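Local coordinates for dihydrofolate reductase (Enterococcus faecalis, PDB 4M7V), which probably catalyses the NADPH-dependent reduction of 7,8-dihydrofolate to tetrahydrofolate, a step of folate metabolism that feeds glycine, purine and DNA precursor synthesis, at residues L10-A15 with P116-L121; M58-L63 with P75-E80; N65-V70 with G81-H86. One frame throughout, in Å; residues are numbered along the deposited sequence.

Contacts 1 and 3 lie on one mixed eight-stranded sheet, the dihydrofolate reductase core, and contact 2 joins loops at its far end. Contact 1 pairs strand 10-16 with strand 120-126, its centre about 7 Å from that of the chain; contact 3 pairs strand 67-71 with the outermost strand 83-85; contact 2 ties together the loops that precede and follow strand 67-71. In sequence 10-15 comes first and 116-121 last, while the segments of contacts 2 and 3 alternate between them. Contacts 2 and 3 touch, their centres about 8 Å apart, whereas contact 1 lies about 22 Å from contact 2 and about 17 Å from contact 3, centre to centre. All three reach the inhibitor RAR, which runs from strand 10-16 to the loop before strand 67-71.

Contact 1 of 3, residues L10-A15 with P116-L121; sequences LAAIWA and PACDVL. With RAR (5-(3,4-dimethoxy-5-{(1E)-3-oxo-3-[(1S)-1-propylphthalazin-2(1H)-yl]prop-1-en-1-yl}benzyl)pyrimidine-2,4-diamine), chain B.
Two neighbouring parallel strands in the mixed central sheet of the dihydrofolate reductase fold pair here: Ala11 with Val120 and Ala12 with Leu121, after a 3-10 segment at 116-117 and two loop residues. Leu10 O takes Asp119 N at 2.6 Å in a nearly straight bond and also receives a weak one from Val120 N. One rung on, Ala12 N donates to Val120 O at 3.0 Å. On the face carrying Ala12 and Leu121, the Ala12 methyl CB meets Leu121 CD2 at 3.7 Å, with Cys118 SG as a second neighbour at 4.0 Å. The other methyl, Leu121 CD1, comes to the edge of the Trp14 indole, 4.1 Å from CH2. A chi1 of 74° swings that indole toward 116-121, bringing CZ3 to Leu121 CB. Beyond the pairing, Ile13 O accepts the RAR amine N01 at 2.9 Å, so the strand that builds the core also presents a backbone carbonyl to the inhibitor. Strand 102-106 hydrogen-bonds along the other edge of 10-15, Leu10 packs on Leu92 and Ala95 of helix 88-97, and the Trp14 ring stacks with Phe136.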
# COMPACT_ATOMS: atom_id res chain seq x y z
N LEU A 10 2.78 11.04 -4.46
CA LEU A 10 2.07 10.04 -3.69
C LEU A 10 1.67 8.86 -4.57
O LEU A 10 1.07 9.03 -5.62
CB LEU A 10 0.83 10.64 -3.05
CG LEU A 10 1.16 11.48 -1.82
CD1 LEU A 10 0.16 12.60 -1.70
CD2 LEU A 10 1.13 10.61 -0.57
N ALA A 11 2.01 7.67 -4.11
CA ALA A 11 1.62 6.41 -4.73
C ALA A 11 0.89 5.54 -3.72
O ALA A 11 1.12 5.65 -2.51
CB ALA A 11 2.84 5.69 -5.26
N ALA A 12 0.01 4.69 -4.22
CA ALA A 12 -0.67 3.68 -3.41
C ALA A 12 -0.28 2.29 -3.91
O ALA A 12 -0.25 2.05 -5.12
CB ALA A 12 -2.16 3.87 -3.47
N ILE A 13 0.04 1.40 -3.00
CA ILE A 13 0.39 0.04 -3.38
C ILE A 13 -0.42 -0.98 -2.57
O ILE A 13 -0.56 -0.83 -1.36
CB ILE A 13 1.90 -0.23 -3.19
CG1 ILE A 13 2.26 -1.63 -3.67
CG2 ILE A 13 2.33 -0.02 -1.74
CD1 ILE A 13 3.75 -1.77 -4.07
N TRP A 14 -0.98 -1.99 -3.23
CA TRP A 14 -1.62 -3.07 -2.50
C TRP A 14 -1.65 -4.39 -3.25
O TRP A 14 -1.47 -4.44 -4.47
CB TRP A 14 -3.05 -2.67 -2.10
CG TRP A 14 -4.05 -2.67 -3.21
CD1 TRP A 14 -4.97 -3.65 -3.49
CD2 TRP A 14 -4.25 -1.64 -4.17
NE1 TRP A 14 -5.74 -3.28 -4.57
CE2 TRP A 14 -5.32 -2.05 -5.00
CE3 TRP A 14 -3.64 -0.41 -4.40
CZ2 TRP A 14 -5.79 -1.26 -6.06
CZ3 TRP A 14 -4.10 0.38 -5.46
CH2 TRP A 14 -5.16 -0.05 -6.28
N ALA A 15 -1.87 -5.46 -2.51
CA ALA A 15 -2.10 -6.76 -3.11
C ALA A 15 -3.52 -7.19 -2.74
O ALA A 15 -3.96 -6.98 -1.61
CB ALA A 15 -1.07 -7.76 -2.64
N PRO A 116 -7.36 9.60 -3.62
CA PRO A 116 -7.65 10.78 -4.47
C PRO A 116 -6.50 11.76 -4.62
O PRO A 116 -6.50 12.53 -5.59
CB PRO A 116 -8.82 11.44 -3.75
CG PRO A 116 -9.54 10.31 -3.13
CD PRO A 116 -8.46 9.36 -2.66
N ALA A 117 -5.53 11.72 -3.70
CA ALA A 117 -4.34 12.58 -3.76
C ALA A 117 -3.17 11.90 -4.45
O ALA A 117 -2.13 12.53 -4.64
CB ALA A 117 -3.92 12.99 -2.36
N CYS A 118 -3.32 10.63 -4.81
CA CYS A 118 -2.19 9.87 -5.36
C CYS A 118 -1.97 10.10 -6.85
O CYS A 118 -2.88 10.49 -7.57
CB CYS A 118 -2.38 8.38 -5.10
SG CYS A 118 -2.13 7.87 -3.38
N ASP A 119 -0.75 9.86 -7.31
CA ASP A 119 -0.42 10.03 -8.72
C ASP A 119 -0.26 8.70 -9.42
O ASP A 119 -0.39 8.62 -10.63
CB ASP A 119 0.86 10.82 -8.88
CG ASP A 119 0.75 12.19 -8.30
OD1 ASP A 119 -0.21 12.91 -8.67
OD2 ASP A 119 1.60 12.53 -7.45
N VAL A 120 0.05 7.66 -8.66
CA VAL A 120 0.30 6.35 -9.23
C VAL A 120 -0.37 5.30 -8.35
O VAL A 120 -0.40 5.46 -7.12
CB VAL A 120 1.81 6.04 -9.34
CG1 VAL A 120 2.03 4.67 -9.95
CG2 VAL A 120 2.52 7.11 -10.16
N LEU A 121 -0.94 4.27 -8.98
CA LEU A 121 -1.41 3.08 -8.28
C LEU A 121 -0.59 1.87 -8.70
O LEU A 121 -0.43 1.60 -9.90
CB LEU A 121 -2.88 2.82 -8.56
CG LEU A 121 -3.86 3.94 -8.21
CD1 LEU A 121 -5.30 3.49 -8.38
CD2 LEU A 121 -3.62 4.44 -6.79
N01 RAR B . 0.55 -2.51 0.71
C02 RAR B . 1.02 -3.78 0.26
C03 RAR B . 1.31 -4.75 1.14
C04 RAR B . 1.16 -4.46 2.60
C05 RAR B . 1.91 -5.43 3.46
C06 RAR B . 1.22 -6.26 4.38
C07 RAR B . 1.92 -7.12 5.19
O08 RAR B . 1.26 -7.91 6.10
C09 RAR B . -0.02 -7.56 6.48
C10 RAR B . 3.40 -7.18 5.10
O11 RAR B . 4.09 -8.06 5.87
C12 RAR B . 3.92 -9.42 5.65
C13 RAR B . 4.07 -6.38 4.21
C14 RAR B . 5.56 -6.36 4.16
C15 RAR B . 6.25 -7.45 3.77
C16 RAR B . 7.55 -7.77 4.41
N17 RAR B . 8.71 -7.12 3.90
N18 RAR B . 8.53 -5.95 3.02
C19 RAR B . 9.65 -5.67 2.10
C20 RAR B . 10.05 -7.64 4.19
C21 RAR B . 10.33 -9.10 4.10
C22 RAR B . 10.90 -9.60 2.82
C23 RAR B . 10.21 -9.20 1.56
C24 RAR B . 11.19 -6.74 3.75
C25 RAR B . 11.02 -5.87 2.72
C26 RAR B . 12.13 -5.13 2.25
C27 RAR B . 13.41 -5.29 2.86
C28 RAR B . 13.59 -6.21 3.91
C29 RAR B . 12.53 -6.93 4.37
O30 RAR B . 7.62 -8.77 5.11
C31 RAR B . 3.34 -5.49 3.40
C32 RAR B . 1.78 -5.97 0.68
N33 RAR B . 1.94 -6.19 -0.67
C34 RAR B . 1.63 -5.20 -1.57
N35 RAR B . 1.78 -5.43 -2.97
N36 RAR B . 1.19 -4.01 -1.14

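Contact 2 of 3, residues M58-L63 with P75-E80; sequences MGCRPL and PDYQAE. With RAR (5-(3,4-dimethoxy-5-{(1E)-3-oxo-3-[(1S)-1-propylphthalazin-2(1H)-yl]prop-1-en-1-yl}benzyl)pyrimidine-2,4-diamine), chain B.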
# COMPACT_ATOMS: atom_id res chain seq x y z
N MET A 58 1.24 -6.11 11.17
CA MET A 58 2.63 -6.41 10.86
C MET A 58 3.45 -6.53 12.14
O MET A 58 4.69 -6.49 12.11
CB MET A 58 3.23 -5.33 9.95
CG MET A 58 2.61 -5.27 8.57
SD MET A 58 3.17 -3.83 7.65
CE MET A 58 4.94 -4.15 7.52
N GLY A 59 2.74 -6.65 13.27
CA GLY A 59 3.38 -6.77 14.57
C GLY A 59 4.09 -5.52 15.06
O GLY A 59 4.96 -5.60 15.92
N CYS A 60 3.71 -4.37 14.51
CA CYS A 60 4.33 -3.09 14.87
C CYS A 60 5.83 -3.04 14.56
O CYS A 60 6.54 -2.19 15.09
CB CYS A 60 4.10 -2.77 16.35
SG CYS A 60 2.37 -2.53 16.79
N ARG A 61 6.30 -3.92 13.69
CA ARG A 61 7.71 -3.93 13.32
C ARG A 61 7.92 -3.00 12.14
O ARG A 61 7.31 -3.17 11.09
CB ARG A 61 8.17 -5.35 12.97
CG ARG A 61 7.80 -6.44 14.00
CD ARG A 61 8.46 -6.21 15.37
NE ARG A 61 7.61 -5.43 16.27
CZ ARG A 61 8.04 -4.84 17.39
NH1 ARG A 61 9.31 -4.94 17.76
NH2 ARG A 61 7.19 -4.14 18.14
N PRO A 62 8.77 -1.98 12.31
CA PRO A 62 8.99 -1.14 11.12
C PRO A 62 9.89 -1.87 10.13
O PRO A 62 10.74 -2.68 10.53
CB PRO A 62 9.66 0.11 11.68
CG PRO A 62 10.33 -0.34 12.92
CD PRO A 62 9.47 -1.46 13.49
N LEU A 63 9.67 -1.63 8.84
CA LEU A 63 10.49 -2.27 7.83
C LEU A 63 11.78 -1.50 7.75
O LEU A 63 11.77 -0.28 7.93
CB LEU A 63 9.79 -2.31 6.47
CG LEU A 63 8.65 -3.30 6.23
CD1 LEU A 63 7.97 -2.98 4.91
CD2 LEU A 63 9.13 -4.75 6.26
N PRO A 75 -3.68 10.43 20.18
CA PRO A 75 -2.55 11.34 20.36
C PRO A 75 -1.40 10.69 21.12
O PRO A 75 -0.25 11.12 20.99
CB PRO A 75 -3.15 12.49 21.18
CG PRO A 75 -4.24 11.84 21.98
CD PRO A 75 -4.80 10.74 21.09
N ASP A 76 -1.71 9.66 21.89
CA ASP A 76 -0.70 9.01 22.73
C ASP A 76 -0.21 7.70 22.17
O ASP A 76 0.56 6.99 22.82
CB ASP A 76 -1.26 8.77 24.12
CG ASP A 76 -1.71 10.03 24.77
OD1 ASP A 76 -1.04 11.08 24.59
OD2 ASP A 76 -2.75 9.98 25.44
N TYR A 77 -0.65 7.36 20.96
CA TYR A 77 -0.18 6.15 20.34
C TYR A 77 1.30 6.29 20.11
O TYR A 77 1.74 7.28 19.53
CB TYR A 77 -0.91 5.88 19.03
CG TYR A 77 -0.61 4.51 18.48
CD1 TYR A 77 -1.30 3.40 18.95
CD2 TYR A 77 0.38 4.32 17.52
CE1 TYR A 77 -1.03 2.14 18.47
CE2 TYR A 77 0.65 3.05 17.02
CZ TYR A 77 -0.05 1.97 17.50
OH TYR A 77 0.20 0.70 17.04
N GLN A 78 2.09 5.32 20.56
CA GLN A 78 3.51 5.32 20.20
C GLN A 78 3.97 3.92 19.94
O GLN A 78 3.41 2.96 20.46
CB GLN A 78 4.37 5.98 21.29
CG GLN A 78 4.52 7.50 21.16
CD GLN A 78 4.92 7.92 19.75
OE1 GLN A 78 5.64 7.19 19.04
NE2 GLN A 78 4.46 9.10 19.32
N ALA A 79 4.99 3.79 19.11
CA ALA A 79 5.45 2.47 18.74
C ALA A 79 6.89 2.49 18.29
O ALA A 79 7.53 3.55 18.24
CB ALA A 79 4.57 1.88 17.65
N GLU A 80 7.38 1.30 17.96
CA GLU A 80 8.78 1.07 17.61
C GLU A 80 9.20 1.80 16.33
O GLU A 80 8.92 1.33 15.24
CB GLU A 80 9.04 -0.44 17.45
CG GLU A 80 10.52 -0.81 17.33
CD GLU A 80 11.34 -0.35 18.53
OE1 GLU A 80 11.30 -1.01 19.60
OE2 GLU A 80 12.03 0.70 18.41
N01 RAR B . 0.55 -2.51 0.71
C02 RAR B . 1.02 -3.78 0.26
C03 RAR B . 1.31 -4.75 1.14
C04 RAR B . 1.16 -4.46 2.60
C05 RAR B . 1.91 -5.43 3.46
C06 RAR B . 1.22 -6.26 4.38
C07 RAR B . 1.92 -7.12 5.19
O08 RAR B . 1.26 -7.91 6.10
C09 RAR B . -0.02 -7.56 6.48
C10 RAR B . 3.40 -7.18 5.10
O11 RAR B . 4.09 -8.06 5.87
C12 RAR B . 3.92 -9.42 5.65
C13 RAR B . 4.07 -6.38 4.21
C14 RAR B . 5.56 -6.36 4.16
C15 RAR B . 6.25 -7.45 3.77
C16 RAR B . 7.55 -7.77 4.41
N17 RAR B . 8.71 -7.12 3.90
N18 RAR B . 8.53 -5.95 3.02
C19 RAR B . 9.65 -5.67 2.10
C20 RAR B . 10.05 -7.64 4.19
C21 RAR B . 10.33 -9.10 4.10
C22 RAR B . 10.90 -9.60 2.82
C23 RAR B . 10.21 -9.20 1.56
C24 RAR B . 11.19 -6.74 3.75
C25 RAR B . 11.02 -5.87 2.72
C26 RAR B . 12.13 -5.13 2.25
C27 RAR B . 13.41 -5.29 2.86
C28 RAR B . 13.59 -6.21 3.91
C29 RAR B . 12.53 -6.93 4.37
O30 RAR B . 7.62 -8.77 5.11
C31 RAR B . 3.34 -5.49 3.40
C32 RAR B . 1.78 -5.97 0.68
N33 RAR B . 1.94 -6.19 -0.67
C34 RAR B . 1.63 -5.20 -1.57
N35 RAR B . 1.78 -5.43 -2.97
N36 RAR B . 1.19 -4.01 -1.14
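Glu80 reaches across to Cys60, Arg61 and Pro62, closing two surface loops of the dihydrofolate reductase fold over the end of helix 52-57. That helix stops in a Schellman motif with Gly59, at positive phi, as its C-prime residue, which overlaps a type I' turn from Met58 to Arg61. Along the Glu80 side chain, CB lies 3.9 Å from Cys60 O and 4.2 Å from Arg61 NH2, which approaches obliquely. CG, held opposite the backbone N by a chi1 of -169°, lies 4.0 Å from Pro62 CD. The chain then bends at chi2, and at the tip the carboxylate stands nearly perpendicular to the guanidinium of Arg61, their planes 83° apart; the opposite charges are near but do not touch. Arg61 NE bonds Gly59 O at 2.7 Å; the partner lies in the guanidinium plane, although NE stands above the plane of the Gly59 carbonyl. Bends at chi2 and chi3 fold the arginine back over its own turn and bring NE to this bond. Met58 and Leu63 of the same loop line the inhibitor pocket, Leu63 CD2 lying 3.4 Å from RAR N17. Deeper in, Tyr77 hydrogen-bonds Glu56 through OH, and Phe55 of helix 52-57 packs against Cys60, Tyr77 and Ala79. The same Tyr77 OH lies 3.9 Å from Cys60 SG, while the Pro62 ring sets CG 3.2 Å from Glu80 O.

Contact 3 of 3, residues N65-V70 with G81-H86; sequences NRTTIV and GVLVMH. With RAR (5-(3,4-dimethoxy-5-{(1E)-3-oxo-3-[(1S)-1-propylphthalazin-2(1H)-yl]prop-1-en-1-yl}benzyl)pyrimidine-2,4-diamine), chain B.
Val70 N donates to Leu83 O at 2.8 Å, the shortest of three backbone bonds that pair strand 67-71 with strand 83-85, the outermost strand of the dihydrofolate reductase sheet at this end. The other two run from Leu83 N to Thr68 O and from Met85 N to Val70 O, both 2.9 Å. They make a parallel ladder with Ile69 opposite Leu83 and Val70 opposite Val84, the two short strands inclined by 30°. Ile69 carries the face it shares with Leu83. Its CG1 packs on Leu83 CB and CD1, and the terminal methyl CD1 meets Met85 CE at 3.6 Å. The second branch, Ile69 CG2, rests 3.7 Å from Met85 CG; because Met85 stays extended beyond CG, its length runs obliquely across both isoleucine branches. Thr67 CG2 adds to this face by touching Leu83 CD1.

On the other side of the sheet, Val82 divides its methyls. CG1 lies alongside Thr68, against CB and CG2, while CG2 meets Val70 CG2 at 3.6 Å; a chi1 of -62° turns the two branches to these separate neighbours. Phe55 of helix 52-57 packs on both Val70 and Val82, whereas Ile91 and Tyr94 of helix 88-97 pack on Ile69. Before the ladder begins, a water accepts from Thr68 N at 2.9 Å and lies near Gly81 O in the loop before strand 83-85. Arg66 lines the inhibitor pocket, and at the other end His86 touches the bound NADP while its ND1 bonds Thr72 O. Backbone bonds therefore fix the register of this sheet edge, while apolar branches on both faces fasten it to the two flanking helices.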
# COMPACT_ATOMS: atom_id res chain seq x y z
N ASN A 65 15.13 0.36 6.11
CA ASN A 65 15.56 1.12 4.93
C ASN A 65 14.48 1.98 4.32
O ASN A 65 14.54 2.31 3.13
CB ASN A 65 16.12 0.18 3.85
CG ASN A 65 17.20 -0.72 4.37
OD1 ASN A 65 18.06 -0.29 5.13
ND2 ASN A 65 17.15 -1.98 3.97
N ARG A 66 13.51 2.35 5.13
CA ARG A 66 12.55 3.38 4.75
C ARG A 66 11.88 3.96 5.96
O ARG A 66 11.87 3.37 7.05
CB ARG A 66 11.49 2.82 3.81
CG ARG A 66 10.99 1.47 4.22
CD ARG A 66 10.71 0.66 2.99
NE ARG A 66 10.50 -0.73 3.32
CZ ARG A 66 11.46 -1.64 3.32
NH1 ARG A 66 12.71 -1.30 2.99
NH2 ARG A 66 11.19 -2.89 3.65
N THR A 67 11.28 5.12 5.77
CA THR A 67 10.53 5.73 6.83
C THR A 67 9.09 5.25 6.77
O THR A 67 8.46 5.24 5.70
CB THR A 67 10.61 7.23 6.73
OG1 THR A 67 11.99 7.60 6.78
CG2 THR A 67 9.86 7.88 7.88
N THR A 68 8.59 4.82 7.91
CA THR A 68 7.19 4.46 8.04
C THR A 68 6.43 5.52 8.83
O THR A 68 6.86 5.93 9.91
CB THR A 68 7.05 3.09 8.70
OG1 THR A 68 7.59 2.11 7.83
CG2 THR A 68 5.58 2.77 9.00
N ILE A 69 5.32 5.98 8.29
CA ILE A 69 4.39 6.81 9.05
C ILE A 69 3.19 5.95 9.41
O ILE A 69 2.68 5.20 8.58
CB ILE A 69 3.95 8.05 8.27
CG1 ILE A 69 5.18 8.87 7.86
CG2 ILE A 69 2.98 8.88 9.07
CD1 ILE A 69 4.86 10.05 6.94
N VAL A 70 2.78 6.01 10.68
CA VAL A 70 1.57 5.34 11.12
C VAL A 70 0.48 6.37 11.43
O VAL A 70 0.71 7.36 12.13
CB VAL A 70 1.81 4.46 12.37
CG1 VAL A 70 0.49 3.87 12.84
CG2 VAL A 70 2.83 3.37 12.07
N GLY A 81 9.87 2.94 16.49
CA GLY A 81 10.64 3.54 15.41
C GLY A 81 9.89 3.92 14.14
O GLY A 81 10.34 3.62 13.03
N VAL A 82 8.75 4.58 14.29
CA VAL A 82 7.99 5.05 13.15
C VAL A 82 7.57 6.46 13.47
O VAL A 82 7.49 6.82 14.63
CB VAL A 82 6.73 4.17 12.87
CG1 VAL A 82 7.11 2.74 12.53
CG2 VAL A 82 5.78 4.20 14.05
N LEU A 83 7.31 7.26 12.45
CA LEU A 83 6.61 8.50 12.66
C LEU A 83 5.15 8.16 13.00
O LEU A 83 4.62 7.18 12.48
CB LEU A 83 6.69 9.39 11.42
CG LEU A 83 8.12 9.74 10.98
CD1 LEU A 83 8.13 10.76 9.85
CD2 LEU A 83 8.89 10.29 12.17
N VAL A 84 4.53 8.93 13.89
CA VAL A 84 3.10 8.79 14.11
C VAL A 84 2.44 10.11 13.73
O VAL A 84 2.89 11.16 14.17
CB VAL A 84 2.76 8.42 15.58
CG1 VAL A 84 1.26 8.31 15.76
CG2 VAL A 84 3.41 7.10 15.97
N MET A 85 1.43 10.06 12.86
CA MET A 85 0.67 11.26 12.47
C MET A 85 -0.84 11.01 12.62
O MET A 85 -1.29 9.86 12.71
CB MET A 85 1.00 11.69 11.05
CG MET A 85 2.47 12.06 10.86
SD MET A 85 2.82 12.75 9.22
CE MET A 85 4.62 12.75 9.24
N HIS A 86 -1.61 12.10 12.65
CA HIS A 86 -2.97 12.05 13.18
C HIS A 86 -4.06 12.61 12.26
O HIS A 86 -5.21 12.79 12.68
CB HIS A 86 -3.02 12.81 14.52
CG HIS A 86 -2.00 12.36 15.53
ND1 HIS A 86 -2.13 11.19 16.26
CD2 HIS A 86 -0.83 12.92 15.93
CE1 HIS A 86 -1.09 11.06 17.06
NE2 HIS A 86 -0.29 12.09 16.87
N01 RAR B . 0.55 -2.51 0.71
C02 RAR B . 1.02 -3.78 0.26
C03 RAR B . 1.31 -4.75 1.14
C04 RAR B . 1.16 -4.46 2.60
C05 RAR B . 1.91 -5.43 3.46
C06 RAR B . 1.22 -6.26 4.38
C07 RAR B . 1.92 -7.12 5.19
O08 RAR B . 1.26 -7.91 6.10
C09 RAR B . -0.02 -7.56 6.48
C10 RAR B . 3.40 -7.18 5.10
O11 RAR B . 4.09 -8.06 5.87
C12 RAR B . 3.92 -9.42 5.65
C13 RAR B . 4.07 -6.38 4.21
C14 RAR B . 5.56 -6.36 4.16
C15 RAR B . 6.25 -7.45 3.77
C16 RAR B . 7.55 -7.77 4.41
N17 RAR B . 8.71 -7.12 3.90
N18 RAR B . 8.53 -5.95 3.02
C19 RAR B . 9.65 -5.67 2.10
C20 RAR B . 10.05 -7.64 4.19
C21 RAR B . 10.33 -9.10 4.10
C22 RAR B . 10.90 -9.60 2.82
C23 RAR B . 10.21 -9.20 1.56
C24 RAR B . 11.19 -6.74 3.75
C25 RAR B . 11.02 -5.87 2.72
C26 RAR B . 12.13 -5.13 2.25
C27 RAR B . 13.41 -5.29 2.86
C28 RAR B . 13.59 -6.21 3.91
C29 RAR B . 12.53 -6.93 4.37
O30 RAR B . 7.62 -8.77 5.11
C31 RAR B . 3.34 -5.49 3.40
C32 RAR B . 1.78 -5.97 0.68
N33 RAR B . 1.94 -6.19 -0.67
C34 RAR B . 1.63 -5.20 -1.57
N35 RAR B . 1.78 -5.43 -2.97
N36 RAR B . 1.19 -4.01 -1.14
O HOH W 1 10.66 4.49 9.93